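Local coordinates for protein rhodopsin (Todarodes pacificus, PDB 2Z73) that detects light through covalently bound retinal, whose isomerization drives a conformational change that activates G-protein signalling to phospholipase C in squid vision, at residues 55-60 against 73-78; 80-84 against 305-311; 113-117 against 163-168; 320-324 against 338-344. All coordinates share one frame. Residues are numbered along the deposited sequence.

Interaction 1: residues 55-60 against 73-78; sequences VIYLFT and IINLAF. With BOG (octyl beta-D-glucopyranoside), chain C.
This is an apolar helix-helix contact between transmembrane helices 1 and 2, near their cytoplasmic ends, in the seven-helix bundle of a class A receptor. Both segments are regular alpha helix. They run antiparallel: the short axes come within 9.2 Å, at 159° between their N-to-C directions (signed crossing angle -159°). I56 and I74 are in register, CA to CA 5.3 Å. A77 is the small residue of the interface. A77 CB lies 3.5 Å from both V55 CG1 and I56 CG1. I56 is in the mt rotamer, and its CD1 comes to 3.7 Å from F78 CA. F59 has chi1 near -90° and chi2 78°. This puts I73 CG2 over the F59 ring face, a CH-pi contact 3.9 Å from the centroid. F59 CE2 is 3.5 Å from I73 CD1, and F59 CB is 3.7 Å from I74 CG1. T60 CG2 touches I74 CD1 at 3.4 Å. T60 OG1 donates to I56 O at 2.5 Å, within its own helix. I73 CD1 meets the detergent tail at BOG C7' (3.6 Å). The two segments are thus held by van der Waals and CH-pi contacts, and the polar group of T60 is satisfied locally.

Interaction 2: residues 80-84 against 305-311; sequences DFTFS and KASAIHN. With RET (retinal), chain D; PLM (palmitic acid), chain E.
The contact joins transmembrane helices 2 and 7 at the retinal attachment site, K305. K305 NZ is bonded to RET C15 (1.3 Å), the retinylidene linkage, and hydrogen-bonds Y111. Residues 80-84 are helical. Residues 305-311 begin in helix; A308 (phi/psi -67/4) and I309 (-117/15) depart from regular helical angles, and N311 is helical again. D80 and A308 are in register, CA to CA 4.6 Å. The D80 CA-to-CB bond points toward residues 305-311 and puts D80 CB 3.2 Å from A308 O. With chi1 m, D80 OD2 hydrogen-bonds S122, and D80 OD1 lies 3.2 Å from N311 ND2 but is not hydrogen-bonded to it. F83 (chi1 t) places CD2 3.8 Å from A308 CB and CE2 3.4 Å from K305 O. S84 OG (chi1 m) donates to D80 O at 2.8 Å. A water donates to S84 OG (3.2 Å) and K305 O (2.8 Å), bridging the helices. The NPxxY motif (N311, P312, Y315) beside the helix 2 aspartate D80 is a class A hallmark.

Interaction 3: residues 113-117 against 163-168; sequences FIGGI and SVLWAI. With RET (retinal), chain D.
Transmembrane helices 3 and 4 meet here beside the retinal pocket, at a wide angle. Residues 113-117 are regular helix, and residues 163-168 begin as helix. The short axes approach to 8.8 Å, with 129° between their N-to-C directions (signed crossing angle 129°). I117 and S163 are closest in register, CA to CA 5.1 Å. The main bump on helix 4 is the A167 methyl. It sits in a shallow hollow between F113, G116 and I117: A167 CB is 4.0 Å from G116 C, 3.6 Å from I117 N and 3.9 Å from F113 CE1. F113 (chi1 t) reaches across to helix 4. F113 CE1 is 3.3 Å from I168 CA, and F113 CZ is 4.1 Å from V164 CG1. A167 O lies at the ring edge, 3.1 Å from F113 CD1, and hydrogen-bonds Y177. I117 (tt) extends its CD1 to V164 CG2 at 3.5 Å, while S163 CB abuts I117 O at 3.3 Å. G115 and G116 leave room for the chromophore: G116 CA is 3.5 Å from RET C19, and a CB on either glycine would clash with retinal. S163 OG bonds V159 O within its own helix, and the contact between the segments is apolar.

Interaction 4: residues 320-324 against 338-344; sequences PKFRE and QFDDKET. With BOG (octyl beta-D-glucopyranoside), chain C.
A two-pronged salt bridge between R323 and E343 dominates this cytoplasmic contact. R323 NE donates to E343 OE2 at 2.7 Å, and R323 NH2 to E343 OE1 at 2.8 Å, both nearly straight. E343 (chi1 m, chi2 t) lies at the edge of the guanidinium, close to its plane. R323 bends at chi3 (p) on the way to E343. R323 NH2 also makes a weak bond to Q338 O (2.8 Å), and the guanidinium reaches S316 O and C337 O. Residues 320-324 open a regular helix. Residues 338-344 start extended (F339 -88/155, D340 -145/151) and then turn helically at 341-343. Two CA pairs set the register: P320 with E343 at 5.6 Å and R323 with F339 at 6.5 Å. T344 OG1 donates to D341 O at 2.8 Å. Packing lies further out. F339 (chi1 t) lays a ring face on E324 CA, a CH-pi contact 3.8 Å from the centroid, and F339 CZ touches E324 CG at 3.4 Å. P320 CB meets E343 O at 3.3 Å, and T344 CG2 lies 3.8 Å from E324 CD. K321 NZ makes a weak bond to the detergent at BOG O3 (3.1 Å). Helix 320-329 follows transmembrane helix 7 and corresponds to the amphipathic helix 8 of class A receptors; here the C-terminal tail folds back onto its start.

Interactions 1, 2 and 3 join transmembrane helices 1 and 2, 2 and 7, and 3 and 4, while interaction 4 lies on the cytoplasmic side. Interactions 1 and 2 share helix 70-87; their centres are about 13 Å apart, and they touch where L76 CD1 meets N311 ND2 at 3.2 Å. Interaction 3 falls, along the chain, between the two segments of interaction 2. Their centres are about 15 Å apart, F83 CE1 approaches G115 O at 3.2 Å, and both contact retinal. Interaction 4 comes last. It touches interaction 1 through F59 and F322 but lies about 36 Å, centre to centre, from interaction 3. A chain of contacts thus runs from the chromophore to the cytoplasmic tail.

Interaction 1: residues 55-60 against 73-78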
# COMPACT_ATOMS: atom_id res chain seq x y z
N VAL A 55 3.88 6.91 11.43
CA VAL A 55 2.52 7.26 11.06
C VAL A 55 1.56 6.65 12.07
O VAL A 55 0.68 7.33 12.59
CB VAL A 55 2.17 6.83 9.58
CG1 VAL A 55 2.91 5.58 9.21
CG2 VAL A 55 0.66 6.63 9.43
N ILE A 56 1.75 5.37 12.39
CA ILE A 56 0.89 4.74 13.37
C ILE A 56 0.96 5.46 14.73
O ILE A 56 -0.07 5.70 15.36
CB ILE A 56 1.26 3.27 13.61
CG1 ILE A 56 1.06 2.46 12.32
CG2 ILE A 56 0.42 2.70 14.76
CD1 ILE A 56 1.40 0.98 12.48
N TYR A 57 2.17 5.79 15.16
CA TYR A 57 2.36 6.47 16.44
C TYR A 57 1.68 7.83 16.41
O TYR A 57 0.78 8.09 17.20
CB TYR A 57 3.86 6.64 16.73
CG TYR A 57 4.18 7.40 18.01
CD1 TYR A 57 4.72 8.68 17.97
CD2 TYR A 57 3.93 6.84 19.27
CE1 TYR A 57 5.01 9.38 19.13
CE2 TYR A 57 4.21 7.53 20.43
CZ TYR A 57 4.75 8.80 20.35
OH TYR A 57 5.03 9.50 21.51
N LEU A 58 2.09 8.68 15.47
CA LEU A 58 1.52 10.01 15.33
C LEU A 58 -0.00 10.04 15.09
O LEU A 58 -0.72 10.81 15.73
CB LEU A 58 2.23 10.78 14.21
CG LEU A 58 3.26 11.83 14.63
CD1 LEU A 58 3.98 11.42 15.90
CD2 LEU A 58 4.25 12.06 13.50
N PHE A 59 -0.50 9.19 14.19
CA PHE A 59 -1.93 9.20 13.92
C PHE A 59 -2.81 8.71 15.08
O PHE A 59 -3.90 9.24 15.28
CB PHE A 59 -2.26 8.41 12.64
CG PHE A 59 -2.25 9.26 11.38
CD1 PHE A 59 -1.05 9.63 10.77
CD2 PHE A 59 -3.44 9.71 10.83
CE1 PHE A 59 -1.04 10.43 9.62
CE2 PHE A 59 -3.44 10.51 9.68
CZ PHE A 59 -2.24 10.87 9.08
N THR A 60 -2.36 7.72 15.83
CA THR A 60 -3.16 7.25 16.96
C THR A 60 -3.06 8.18 18.17
O THR A 60 -3.93 8.15 19.04
CB THR A 60 -2.75 5.84 17.44
OG1 THR A 60 -1.33 5.77 17.57
CG2 THR A 60 -3.23 4.77 16.48
N ILE A 73 -5.75 4.97 7.25
CA ILE A 73 -4.34 5.33 7.14
C ILE A 73 -3.51 4.48 8.11
O ILE A 73 -2.44 3.98 7.76
CB ILE A 73 -4.09 6.83 7.46
CG1 ILE A 73 -4.48 7.70 6.26
CG2 ILE A 73 -2.61 7.07 7.79
CD1 ILE A 73 -4.31 9.20 6.50
N ILE A 74 -4.02 4.34 9.32
CA ILE A 74 -3.32 3.56 10.32
C ILE A 74 -3.26 2.11 9.86
O ILE A 74 -2.20 1.48 9.88
CB ILE A 74 -4.03 3.68 11.70
CG1 ILE A 74 -3.82 5.11 12.24
CG2 ILE A 74 -3.46 2.66 12.70
CD1 ILE A 74 -4.62 5.44 13.48
N ASN A 75 -4.40 1.58 9.43
CA ASN A 75 -4.49 0.21 8.97
C ASN A 75 -3.47 -0.04 7.85
O ASN A 75 -2.81 -1.08 7.81
CB ASN A 75 -5.91 -0.10 8.47
CG ASN A 75 -6.06 -1.55 8.04
OD1 ASN A 75 -6.03 -2.46 8.86
ND2 ASN A 75 -6.23 -1.76 6.74
N LEU A 76 -3.35 0.94 6.94
CA LEU A 76 -2.42 0.86 5.82
C LEU A 76 -0.98 0.80 6.36
O LEU A 76 -0.16 0.01 5.89
CB LEU A 76 -2.57 2.09 4.94
CG LEU A 76 -2.41 1.97 3.42
CD1 LEU A 76 -2.17 3.36 2.85
CD2 LEU A 76 -1.25 1.06 3.06
N ALA A 77 -0.68 1.65 7.34
CA ALA A 77 0.65 1.69 7.92
C ALA A 77 0.99 0.39 8.65
O ALA A 77 2.14 -0.04 8.62
CB ALA A 77 0.77 2.87 8.87
N PHE A 78 0.01 -0.22 9.30
CA PHE A 78 0.25 -1.47 10.02
C PHE A 78 0.59 -2.52 8.96
O PHE A 78 1.51 -3.33 9.12
CB PHE A 78 -1.00 -1.93 10.78
CG PHE A 78 -0.81 -3.21 11.54
CD1 PHE A 78 -0.56 -3.21 12.90
CD2 PHE A 78 -0.83 -4.43 10.87
CE1 PHE A 78 -0.33 -4.39 13.59
CE2 PHE A 78 -0.60 -5.63 11.55
CZ PHE A 78 -0.34 -5.60 12.91
C1 BOG C . -10.40 15.01 7.66
O1 BOG C . -10.23 14.23 6.56
C2 BOG C . -9.65 16.25 7.25
O2 BOG C . -8.22 16.00 6.97
C3 BOG C . -9.84 17.09 8.43
O3 BOG C . -9.17 18.24 8.05
C4 BOG C . -11.38 17.31 8.69
O4 BOG C . -11.58 18.12 9.81
C5 BOG C . -12.07 16.07 9.07
O5 BOG C . -11.86 15.26 7.92
C6 BOG C . -13.62 16.28 9.32
O6 BOG C . -14.26 14.96 9.73
C1' BOG C . -10.01 12.99 7.16
C2' BOG C . -10.18 12.10 6.03
C3' BOG C . -8.88 11.37 6.02
C4' BOG C . -8.67 11.23 4.62
C5' BOG C . -7.59 10.22 4.52
C6' BOG C . -6.97 10.60 3.29
C7' BOG C . -5.85 9.64 3.23
C8' BOG C . -4.90 10.37 2.44

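Interaction 2: residues 80-84 against 305-311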
# COMPACT_ATOMS: atom_id res chain seq x y z
N ASP A 80 1.81 -2.02 5.87
CA ASP A 80 3.13 -1.76 5.32
C ASP A 80 4.23 -2.03 6.33
O ASP A 80 5.34 -2.46 5.98
CB ASP A 80 3.20 -0.34 4.79
CG ASP A 80 2.26 -0.11 3.64
OD1 ASP A 80 2.01 1.06 3.28
OD2 ASP A 80 1.77 -1.11 3.08
N PHE A 81 3.92 -1.80 7.60
CA PHE A 81 4.90 -2.06 8.64
C PHE A 81 5.27 -3.55 8.64
O PHE A 81 6.44 -3.90 8.51
CB PHE A 81 4.35 -1.71 10.02
CG PHE A 81 5.30 -2.02 11.14
CD1 PHE A 81 6.32 -1.14 11.47
CD2 PHE A 81 5.23 -3.24 11.81
CE1 PHE A 81 7.25 -1.47 12.44
CE2 PHE A 81 6.16 -3.58 12.79
CZ PHE A 81 7.17 -2.69 13.10
N THR A 82 4.25 -4.40 8.78
CA THR A 82 4.42 -5.84 8.82
C THR A 82 5.07 -6.39 7.56
O THR A 82 5.85 -7.34 7.62
CB THR A 82 3.06 -6.58 9.02
OG1 THR A 82 2.26 -5.88 9.98
CG2 THR A 82 3.28 -8.00 9.52
N PHE A 83 4.74 -5.81 6.41
CA PHE A 83 5.33 -6.27 5.16
C PHE A 83 6.84 -6.07 5.23
O PHE A 83 7.63 -6.99 5.01
CB PHE A 83 4.78 -5.46 3.99
CG PHE A 83 5.12 -6.04 2.65
CD1 PHE A 83 4.20 -6.82 1.97
CD2 PHE A 83 6.37 -5.81 2.07
CE1 PHE A 83 4.51 -7.38 0.73
CE2 PHE A 83 6.70 -6.35 0.84
CZ PHE A 83 5.77 -7.14 0.17
N SER A 84 7.23 -4.84 5.53
CA SER A 84 8.63 -4.48 5.62
C SER A 84 9.39 -5.30 6.66
O SER A 84 10.54 -5.69 6.43
CB SER A 84 8.76 -2.98 5.94
OG SER A 84 7.96 -2.21 5.03
N LYS A 305 8.54 -5.14 -3.36
CA LYS A 305 8.68 -5.18 -1.90
C LYS A 305 8.90 -3.81 -1.25
O LYS A 305 8.43 -3.56 -0.14
CB LYS A 305 9.83 -6.11 -1.52
CG LYS A 305 9.59 -7.58 -1.82
CD LYS A 305 10.57 -8.46 -1.07
CE LYS A 305 10.56 -9.89 -1.58
NZ LYS A 305 9.45 -10.70 -1.11
N ALA A 306 9.61 -2.92 -1.94
CA ALA A 306 9.88 -1.59 -1.40
C ALA A 306 8.61 -0.75 -1.37
O ALA A 306 8.53 0.23 -0.64
CB ALA A 306 10.96 -0.90 -2.23
N SER A 307 7.61 -1.13 -2.16
CA SER A 307 6.36 -0.37 -2.18
C SER A 307 5.87 -0.04 -0.78
O SER A 307 5.42 1.05 -0.53
CB SER A 307 5.24 -1.14 -2.91
OG SER A 307 4.01 -0.42 -2.90
N ALA A 308 5.99 -0.99 0.14
CA ALA A 308 5.51 -0.77 1.50
C ALA A 308 6.28 0.27 2.32
O ALA A 308 5.99 0.45 3.50
CB ALA A 308 5.47 -2.11 2.25
N ILE A 309 7.25 0.95 1.71
CA ILE A 309 8.01 1.94 2.45
C ILE A 309 7.83 3.34 1.87
O ILE A 309 8.60 4.25 2.19
CB ILE A 309 9.52 1.68 2.37
CG1 ILE A 309 10.02 2.09 0.98
CG2 ILE A 309 9.82 0.22 2.70
CD1 ILE A 309 11.50 2.29 0.87
N HIS A 310 6.82 3.53 1.02
CA HIS A 310 6.66 4.82 0.40
C HIS A 310 5.64 5.79 0.96
O HIS A 310 5.92 6.97 1.06
CB HIS A 310 6.43 4.63 -1.10
CG HIS A 310 7.64 4.14 -1.83
ND1 HIS A 310 7.58 3.14 -2.79
CD2 HIS A 310 8.94 4.49 -1.74
CE1 HIS A 310 8.79 2.91 -3.25
NE2 HIS A 310 9.63 3.71 -2.64
N ASN A 311 4.47 5.30 1.33
CA ASN A 311 3.43 6.19 1.85
C ASN A 311 3.92 7.15 2.92
O ASN A 311 3.68 8.34 2.83
CB ASN A 311 2.25 5.37 2.37
CG ASN A 311 1.67 4.44 1.33
OD1 ASN A 311 2.02 4.54 0.15
ND2 ASN A 311 0.78 3.55 1.74
C1 RET D . -0.31 -9.79 -7.61
C2 RET D . -0.58 -8.52 -8.47
C3 RET D . -0.11 -7.21 -7.87
C4 RET D . -0.61 -7.01 -6.43
C5 RET D . -0.39 -8.24 -5.54
C6 RET D . -0.25 -9.50 -6.05
C7 RET D . -0.02 -10.72 -5.17
C8 RET D . 1.18 -10.98 -4.48
C9 RET D . 1.55 -12.05 -3.53
C10 RET D . 2.80 -11.92 -3.08
C11 RET D . 3.55 -12.69 -2.10
C12 RET D . 4.83 -12.50 -1.68
C13 RET D . 5.97 -11.59 -2.11
C14 RET D . 7.14 -11.59 -1.40
C15 RET D . 8.30 -10.76 -1.75
C16 RET D . -1.38 -10.84 -7.92
C17 RET D . 1.03 -10.39 -8.15
C18 RET D . -0.36 -7.83 -4.09
C19 RET D . 0.55 -13.12 -3.13
C20 RET D . 5.73 -10.70 -3.34
C1 PLM E . -1.51 2.63 22.21
O2 PLM E . -0.72 2.86 23.12
C2 PLM E . -1.10 2.95 20.77
C3 PLM E . -1.06 1.72 19.85
C4 PLM E . 0.32 1.55 19.23
C5 PLM E . 0.31 0.53 18.12
C6 PLM E . 1.69 0.39 17.55
C7 PLM E . 1.84 -0.93 16.84
C8 PLM E . 3.25 -1.12 16.25
C9 PLM E . 3.28 -2.22 15.17
CA PLM E . 3.65 -3.57 15.74
CB PLM E . 3.07 -4.68 14.88
CC PLM E . 3.74 -6.01 15.16
CD PLM E . 3.14 -7.10 14.30
CE PLM E . 4.23 -7.94 13.68
CF PLM E . 4.18 -9.39 14.12
CG PLM E . 5.30 -10.21 13.47
O HOH W 1 9.55 -2.95 2.32

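Interaction 3: residues 113-117 against 163-168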
# COMPACT_ATOMS: atom_id res chain seq x y z
N PHE A 113 2.93 -15.89 2.51
CA PHE A 113 1.56 -15.63 2.92
C PHE A 113 1.37 -14.22 3.52
O PHE A 113 0.36 -13.56 3.28
CB PHE A 113 1.14 -16.70 3.93
CG PHE A 113 -0.24 -16.50 4.50
CD1 PHE A 113 -1.33 -16.31 3.68
CD2 PHE A 113 -0.44 -16.56 5.88
CE1 PHE A 113 -2.61 -16.18 4.20
CE2 PHE A 113 -1.72 -16.42 6.42
CZ PHE A 113 -2.81 -16.24 5.57
N ILE A 114 2.36 -13.79 4.30
CA ILE A 114 2.34 -12.49 4.92
C ILE A 114 2.55 -11.42 3.86
O ILE A 114 1.95 -10.33 3.91
CB ILE A 114 3.44 -12.37 5.98
CG1 ILE A 114 3.06 -13.18 7.21
CG2 ILE A 114 3.68 -10.91 6.34
CD1 ILE A 114 1.84 -12.65 7.94
N GLY A 115 3.40 -11.73 2.90
CA GLY A 115 3.68 -10.78 1.83
C GLY A 115 2.42 -10.55 1.03
O GLY A 115 2.07 -9.41 0.70
N GLY A 116 1.71 -11.63 0.72
CA GLY A 116 0.51 -11.50 -0.07
C GLY A 116 -0.65 -10.89 0.68
O GLY A 116 -1.36 -10.02 0.17
N ILE A 117 -0.83 -11.35 1.92
CA ILE A 117 -1.92 -10.89 2.77
C ILE A 117 -1.90 -9.39 2.97
O ILE A 117 -2.94 -8.76 2.98
CB ILE A 117 -1.87 -11.61 4.14
CG1 ILE A 117 -3.16 -11.35 4.93
CG2 ILE A 117 -0.70 -11.13 4.94
CD1 ILE A 117 -3.24 -12.15 6.22
N SER A 163 -8.40 -9.70 2.53
CA SER A 163 -6.96 -9.94 2.41
C SER A 163 -6.52 -11.36 2.79
O SER A 163 -5.76 -11.99 2.07
CB SER A 163 -6.19 -8.95 3.26
OG SER A 163 -6.48 -7.63 2.86
N VAL A 164 -6.99 -11.84 3.93
CA VAL A 164 -6.62 -13.17 4.34
C VAL A 164 -7.18 -14.19 3.35
O VAL A 164 -6.47 -15.10 2.92
CB VAL A 164 -7.15 -13.50 5.74
CG1 VAL A 164 -6.65 -14.87 6.19
CG2 VAL A 164 -6.71 -12.42 6.71
N LEU A 165 -8.44 -14.00 2.98
CA LEU A 165 -9.12 -14.90 2.05
C LEU A 165 -8.40 -15.19 0.74
O LEU A 165 -8.27 -16.35 0.33
CB LEU A 165 -10.51 -14.36 1.73
CG LEU A 165 -11.26 -15.09 0.61
CD1 LEU A 165 -11.43 -16.56 0.97
CD2 LEU A 165 -12.60 -14.42 0.40
N TRP A 166 -7.93 -14.15 0.07
CA TRP A 166 -7.26 -14.34 -1.20
C TRP A 166 -5.78 -14.66 -1.12
O TRP A 166 -5.14 -14.88 -2.14
CB TRP A 166 -7.49 -13.11 -2.09
CG TRP A 166 -8.94 -12.89 -2.33
CD1 TRP A 166 -9.65 -11.75 -2.09
CD2 TRP A 166 -9.89 -13.85 -2.79
NE1 TRP A 166 -10.98 -11.94 -2.35
CE2 TRP A 166 -11.16 -13.23 -2.78
CE3 TRP A 166 -9.80 -15.19 -3.20
CZ2 TRP A 166 -12.33 -13.90 -3.17
CZ3 TRP A 166 -10.96 -15.86 -3.59
CH2 TRP A 166 -12.21 -15.21 -3.57
N ALA A 167 -5.25 -14.71 0.09
CA ALA A 167 -3.84 -15.02 0.26
C ALA A 167 -3.64 -16.36 0.95
O ALA A 167 -2.55 -16.94 0.88
CB ALA A 167 -3.15 -13.93 1.06
N ILE A 168 -4.68 -16.87 1.58
CA ILE A 168 -4.56 -18.13 2.30
C ILE A 168 -4.68 -19.39 1.45
O ILE A 168 -4.39 -20.49 1.93
CB ILE A 168 -5.57 -18.19 3.47
CG1 ILE A 168 -5.07 -19.18 4.52
CG2 ILE A 168 -6.96 -18.58 2.95
CD1 ILE A 168 -5.69 -18.97 5.89
C1 RET D . -0.31 -9.79 -7.61
C2 RET D . -0.58 -8.52 -8.47
C3 RET D . -0.11 -7.21 -7.87
C4 RET D . -0.61 -7.01 -6.43
C5 RET D . -0.39 -8.24 -5.54
C6 RET D . -0.25 -9.50 -6.05
C7 RET D . -0.02 -10.72 -5.17
C8 RET D . 1.18 -10.98 -4.48
C9 RET D . 1.55 -12.05 -3.53
C10 RET D . 2.80 -11.92 -3.08
C11 RET D . 3.55 -12.69 -2.10
C12 RET D . 4.83 -12.50 -1.68
C13 RET D . 5.97 -11.59 -2.11
C14 RET D . 7.14 -11.59 -1.40
C15 RET D . 8.30 -10.76 -1.75
C16 RET D . -1.38 -10.84 -7.92
C17 RET D . 1.03 -10.39 -8.15
C18 RET D . -0.36 -7.83 -4.09
C19 RET D . 0.55 -13.12 -3.13
C20 RET D . 5.73 -10.70 -3.34

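Interaction 4: residues 320-324 against 338-344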
# COMPACT_ATOMS: atom_id res chain seq x y z
N PRO A 320 -0.25 18.15 5.41
CA PRO A 320 -0.15 19.25 6.38
C PRO A 320 -0.27 18.88 7.86
O PRO A 320 0.68 19.04 8.62
CB PRO A 320 -1.25 20.22 5.93
CG PRO A 320 -2.26 19.31 5.33
CD PRO A 320 -1.41 18.35 4.52
N LYS A 321 -1.43 18.39 8.29
CA LYS A 321 -1.59 18.03 9.69
C LYS A 321 -0.50 17.07 10.13
O LYS A 321 0.09 17.24 11.20
CB LYS A 321 -2.96 17.40 9.96
CG LYS A 321 -4.07 18.43 10.17
CD LYS A 321 -5.41 17.76 10.43
CE LYS A 321 -6.51 18.79 10.63
NZ LYS A 321 -7.84 18.16 10.86
N PHE A 322 -0.21 16.07 9.30
CA PHE A 322 0.81 15.09 9.61
C PHE A 322 2.18 15.75 9.70
O PHE A 322 2.96 15.45 10.60
CB PHE A 322 0.84 14.00 8.55
CG PHE A 322 1.87 12.93 8.80
CD1 PHE A 322 1.83 12.17 9.96
CD2 PHE A 322 2.87 12.68 7.87
CE1 PHE A 322 2.77 11.17 10.18
CE2 PHE A 322 3.81 11.69 8.08
CZ PHE A 322 3.76 10.93 9.24
N ARG A 323 2.46 16.64 8.77
CA ARG A 323 3.74 17.34 8.77
C ARG A 323 3.85 18.21 10.01
O ARG A 323 4.94 18.44 10.53
CB ARG A 323 3.87 18.20 7.51
CG ARG A 323 4.29 17.43 6.27
CD ARG A 323 4.14 18.28 5.02
NE ARG A 323 4.85 19.56 5.09
CZ ARG A 323 6.17 19.71 4.98
NH1 ARG A 323 6.96 18.65 4.79
NH2 ARG A 323 6.70 20.92 5.06
N GLU A 324 2.70 18.70 10.47
CA GLU A 324 2.66 19.55 11.65
C GLU A 324 3.18 18.69 12.80
O GLU A 324 4.21 18.98 13.41
CB GLU A 324 1.22 19.98 11.91
CG GLU A 324 1.03 21.30 12.62
CD GLU A 324 -0.40 21.49 13.10
OE1 GLU A 324 -0.77 22.62 13.48
OE2 GLU A 324 -1.16 20.49 13.10
N GLN A 338 11.09 21.29 5.60
CA GLN A 338 10.66 22.22 6.64
C GLN A 338 9.18 22.59 6.66
O GLN A 338 8.59 22.94 5.64
CB GLN A 338 11.50 23.49 6.57
CG GLN A 338 12.07 23.88 7.92
CD GLN A 338 12.92 22.78 8.51
OE1 GLN A 338 14.02 22.50 8.03
NE2 GLN A 338 12.42 22.13 9.56
N PHE A 339 8.58 22.51 7.85
CA PHE A 339 7.18 22.83 8.04
C PHE A 339 6.94 24.31 8.31
O PHE A 339 7.83 25.02 8.80
CB PHE A 339 6.61 22.01 9.21
CG PHE A 339 5.18 22.35 9.54
CD1 PHE A 339 4.16 22.02 8.66
CD2 PHE A 339 4.87 23.02 10.72
CE1 PHE A 339 2.84 22.36 8.95
CE2 PHE A 339 3.55 23.37 11.01
CZ PHE A 339 2.54 23.03 10.12
N ASP A 340 5.74 24.77 7.99
CA ASP A 340 5.35 26.15 8.21
C ASP A 340 3.88 26.23 8.58
O ASP A 340 3.08 25.40 8.17
CB ASP A 340 5.57 26.98 6.95
CG ASP A 340 4.98 28.36 7.08
OD1 ASP A 340 5.51 29.15 7.88
OD2 ASP A 340 3.98 28.65 6.40
N ASP A 341 3.52 27.25 9.36
CA ASP A 341 2.15 27.44 9.80
C ASP A 341 1.16 27.52 8.64
O ASP A 341 0.08 26.94 8.70
CB ASP A 341 2.04 28.71 10.64
CG ASP A 341 3.14 28.80 11.68
OD1 ASP A 341 3.22 29.84 12.38
OD2 ASP A 341 3.92 27.84 11.80
N LYS A 342 1.55 28.24 7.59
CA LYS A 342 0.69 28.42 6.43
C LYS A 342 0.16 27.13 5.82
O LYS A 342 -0.84 27.15 5.11
CB LYS A 342 1.41 29.24 5.35
CG LYS A 342 1.38 30.75 5.59
CD LYS A 342 1.92 31.51 4.38
CE LYS A 342 1.52 32.98 4.40
NZ LYS A 342 2.09 33.74 5.55
N GLU A 343 0.81 26.01 6.11
CA GLU A 343 0.39 24.72 5.56
C GLU A 343 -0.93 24.23 6.17
O GLU A 343 -1.64 23.43 5.56
CB GLU A 343 1.48 23.67 5.79
CG GLU A 343 2.89 24.10 5.40
CD GLU A 343 3.91 22.97 5.52
OE1 GLU A 343 5.12 23.23 5.35
OE2 GLU A 343 3.49 21.83 5.78
N THR A 344 -1.25 24.71 7.36
CA THR A 344 -2.46 24.29 8.06
C THR A 344 -3.63 25.28 8.01
O THR A 344 -4.70 25.02 8.56
CB THR A 344 -2.13 23.99 9.54
OG1 THR A 344 -1.41 25.08 10.10
CG2 THR A 344 -1.29 22.72 9.65
C1 BOG C . -10.40 15.01 7.66
O1 BOG C . -10.23 14.23 6.56
C2 BOG C . -9.65 16.25 7.25
O2 BOG C . -8.22 16.00 6.97
C3 BOG C . -9.84 17.09 8.43
O3 BOG C . -9.17 18.24 8.05
C4 BOG C . -11.38 17.31 8.69
O4 BOG C . -11.58 18.12 9.81
C5 BOG C . -12.07 16.07 9.07
O5 BOG C . -11.86 15.26 7.92
C6 BOG C . -13.62 16.28 9.32
O6 BOG C . -14.26 14.96 9.73
C1' BOG C . -10.01 12.99 7.16
C2' BOG C . -10.18 12.10 6.03
C3' BOG C . -8.88 11.37 6.02
C4' BOG C . -8.67 11.23 4.62
C5' BOG C . -7.59 10.22 4.52
C6' BOG C . -6.97 10.60 3.29
C7' BOG C . -5.85 9.64 3.23
C8' BOG C . -4.90 10.37 2.44